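EreC (Klebsiella pneumoniae, PDB 6XCQ) probably hydrolyses the macrocyclic lactone ester of erythromycin and related macrolides, an esterase activity that gives resistance to these antibiotics. Local coordinates at residues H179-H184 with T223-R228. The protein carries 1 engineered substitution. Numbering follows the deposited sequence.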
loop_
_atom_site.group_PDB
_atom_site.type_symbol
_atom_site.label_atom_id
_atom_site.label_comp_id
_atom_site.label_asym_id
_atom_site.label_seq_id
_atom_site.Cartn_x
_atom_site.Cartn_y
_atom_site.Cartn_z
ATOM N N HIS A 179 18.623 -22.386 -16.695
ATOM C CA HIS A 179 19.466 -21.584 -17.579
ATOM C C HIS A 179 18.992 -21.604 -19.027
ATOM O O HIS A 179 19.299 -20.668 -19.774
ATOM C CB HIS A 179 20.923 -22.060 -17.498
ATOM C CG HIS A 179 21.900 -21.093 -18.090
ATOM N ND1 HIS A 179 22.125 -20.999 -19.447
ATOM C CD2 HIS A 179 22.699 -20.163 -17.511
ATOM C CE1 HIS A 179 23.024 -20.058 -19.679
ATOM N NE2 HIS A 179 23.391 -19.538 -18.521
ATOM N N LEU A 180 18.217 -22.620 -19.423
ATOM C CA LEU A 180 17.691 -22.699 -20.787
ATOM C C LEU A 180 16.890 -21.465 -21.176
ATOM O O LEU A 180 16.810 -21.131 -22.363
ATOM C CB LEU A 180 16.803 -23.934 -20.937
ATOM C CG LEU A 180 17.508 -25.292 -20.947
ATOM C CD1 LEU A 180 16.491 -26.426 -20.813
ATOM C CD2 LEU A 180 18.343 -25.428 -22.203
ATOM N N ILE A 181 16.265 -20.788 -20.216
ATOM C CA ILE A 181 15.411 -19.648 -20.531
ATOM C C ILE A 181 16.078 -18.323 -20.164
ATOM O O ILE A 181 15.443 -17.264 -20.238
ATOM C CB ILE A 181 14.019 -19.802 -19.877
ATOM C CG1 ILE A 181 12.961 -19.005 -20.645
ATOM C CG2 ILE A 181 14.032 -19.411 -18.391
ATOM C CD1 ILE A 181 12.394 -19.729 -21.834
ATOM N N LYS A 182 17.359 -18.353 -19.798
ATOM C CA LYS A 182 18.070 -17.117 -19.479
ATOM C C LYS A 182 18.219 -16.151 -20.653
ATOM O O LYS A 182 18.155 -14.931 -20.415
ATOM C CB LYS A 182 19.443 -17.454 -18.890
ATOM C CG LYS A 182 20.356 -16.252 -18.694
ATOM C CD LYS A 182 20.738 -16.064 -17.236
ATOM C CE LYS A 182 22.005 -15.238 -17.099
ATOM N NZ LYS A 182 21.911 -13.924 -17.791
ATOM N N PRO A 183 18.447 -16.582 -21.901
ATOM C CA PRO A 183 18.474 -15.589 -22.992
ATOM C C PRO A 183 17.163 -14.829 -23.121
ATOM O O PRO A 183 17.157 -13.620 -23.380
ATOM C CB PRO A 183 18.755 -16.439 -24.238
ATOM C CG PRO A 183 19.370 -17.688 -23.732
ATOM C CD PRO A 183 18.774 -17.937 -22.388
ATOM N N HIS A 184 16.048 -15.533 -22.938
ATOM C CA HIS A 184 14.728 -14.919 -23.010
ATOM C C HIS A 184 14.546 -13.864 -21.920
ATOM O O HIS A 184 14.016 -12.780 -22.187
ATOM C CB HIS A 184 13.679 -16.033 -22.929
ATOM C CG HIS A 184 12.260 -15.569 -23.045
ATOM N ND1 HIS A 184 11.596 -15.493 -24.250
ATOM C CD2 HIS A 184 11.363 -15.201 -22.097
ATOM C CE1 HIS A 184 10.357 -15.076 -24.043
ATOM N NE2 HIS A 184 10.190 -14.895 -22.744
ATOM N N THR A 223 4.379 -13.658 -20.403
ATOM C CA THR A 223 3.430 -14.768 -20.347
ATOM C C THR A 223 4.113 -16.102 -20.668
ATOM O O THR A 223 3.884 -17.108 -19.986
ATOM C CB THR A 223 2.261 -14.492 -21.300
ATOM O OG1 THR A 223 1.488 -13.378 -20.801
ATOM C CG2 THR A 223 1.359 -15.682 -21.412
ATOM N N ARG A 224 4.961 -16.128 -21.700
ATOM C CA ARG A 224 5.693 -17.352 -22.020
ATOM C C ARG A 224 6.493 -17.834 -20.818
ATOM O O ARG A 224 6.459 -19.021 -20.467
ATOM C CB ARG A 224 6.616 -17.120 -23.220
ATOM C CG ARG A 224 7.275 -18.395 -23.777
ATOM C CD ARG A 224 8.696 -18.606 -23.244
ATOM N NE ARG A 224 9.507 -19.440 -24.125
ATOM C CZ ARG A 224 9.596 -20.764 -24.044
ATOM N NH1 ARG A 224 8.905 -21.434 -23.122
ATOM N NH2 ARG A 224 10.370 -21.421 -24.899
ATOM N N LEU A 225 7.202 -16.917 -20.159
ATOM C CA LEU A 225 8.008 -17.287 -19.000
ATOM C C LEU A 225 7.145 -17.803 -17.862
ATOM O O LEU A 225 7.522 -18.757 -17.178
ATOM C CB LEU A 225 8.812 -16.083 -18.512
ATOM C CG LEU A 225 10.254 -16.039 -18.988
ATOM C CD1 LEU A 225 10.807 -14.647 -18.791
ATOM C CD2 LEU A 225 11.094 -17.081 -18.262
ATOM N N LYS A 226 6.010 -17.142 -17.622
ATOM C CA LYS A 226 5.125 -17.514 -16.524
ATOM C C LYS A 226 4.609 -18.935 -16.679
ATOM O O LYS A 226 4.513 -19.686 -15.700
ATOM C CB LYS A 226 3.945 -16.557 -16.487
ATOM C CG LYS A 226 2.991 -16.778 -15.336
ATOM C CD LYS A 226 1.786 -15.869 -15.493
ATOM C CE LYS A 226 0.508 -16.559 -15.063
ATOM N NZ LYS A 226 0.278 -16.399 -13.609
ATOM N N LEU A 227 4.215 -19.297 -17.897
ATOM C CA LEU A 227 3.656 -20.626 -18.135
ATOM C C LEU A 227 4.741 -21.701 -18.131
ATOM O O LEU A 227 4.493 -22.833 -17.698
ATOM C CB LEU A 227 2.892 -20.629 -19.462
ATOM C CG LEU A 227 1.403 -20.239 -19.476
ATOM C CD1 LEU A 227 1.101 -19.079 -18.572
ATOM C CD2 LEU A 227 0.946 -19.930 -20.896
ATOM N N ARG A 228 5.943 -21.377 -18.597
ATOM C CA ARG A 228 7.023 -22.354 -18.524
ATOM C C ARG A 228 7.375 -22.661 -17.072
ATOM O O ARG A 228 7.499 -23.831 -16.687
ATOM C CB ARG A 228 8.255 -21.864 -19.286
ATOM C CG ARG A 228 9.431 -22.846 -19.151
ATOM C CD ARG A 228 10.695 -22.380 -19.874
ATOM N NE ARG A 228 11.858 -23.208 -19.542
ATOM C CZ ARG A 228 12.162 -24.366 -20.133
ATOM N NH1 ARG A 228 11.378 -24.873 -21.082
ATOM N NH2 ARG A 228 13.243 -25.041 -19.753
#
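Ile181 reaches between Arg224, Leu225 and Arg228 on one side of helix 212-231. Its CG1 meets Leu225 CD2 at 3.6 Å; these are the two buried residues, whose branched apolar side chains fill the inside of the contact. With CG1 anti to the backbone N, chi1 -155° sends CG1 and CD1 toward helix 212-231, and CD1 sits 3.6 Å above the plane of the Arg224 guanidinium, near its central carbon. The same methyl touches Arg228 CD at 3.7 Å, where Ile181 and the extended Arg228 chain run antiparallel alongside one another. One turn along, His184 is held on two sides. Leu225 CD1 lies at the edge of its imidazole, in plane, 3.4 Å from His184 CD2, while Arg224 CD makes a CH-pi contact over one face, 4.2 Å from the ring centroid. The bend at chi2 of Arg224 (-97°) lets one side chain serve both partners, though its contacts hold for one of two modelled conformers and are less certain than the Ile181-Leu225 pair. At the exposed end, Leu180 CD1 touches Arg228 NH2 at 3.7 Å.

Outside this shell, His184 NE2 is hydrogen-bonded to Gly221 O, which ties the ring to the facing helix, and Arg228 NE forms a salt bridge with Asp178 OD2, just before the segment. Ile181, the N-cap residue of helix 182-191, also packs on Ile174 of helix 164-177, and Leu225 on Val185 and Leu188, joining three helices. No hydrogen bond links the two segments directly: cohesion comes from hydrocarbon and flat-group surfaces, and Arg228 suits the margin because its methylenes cover Ile181 while NE is paired.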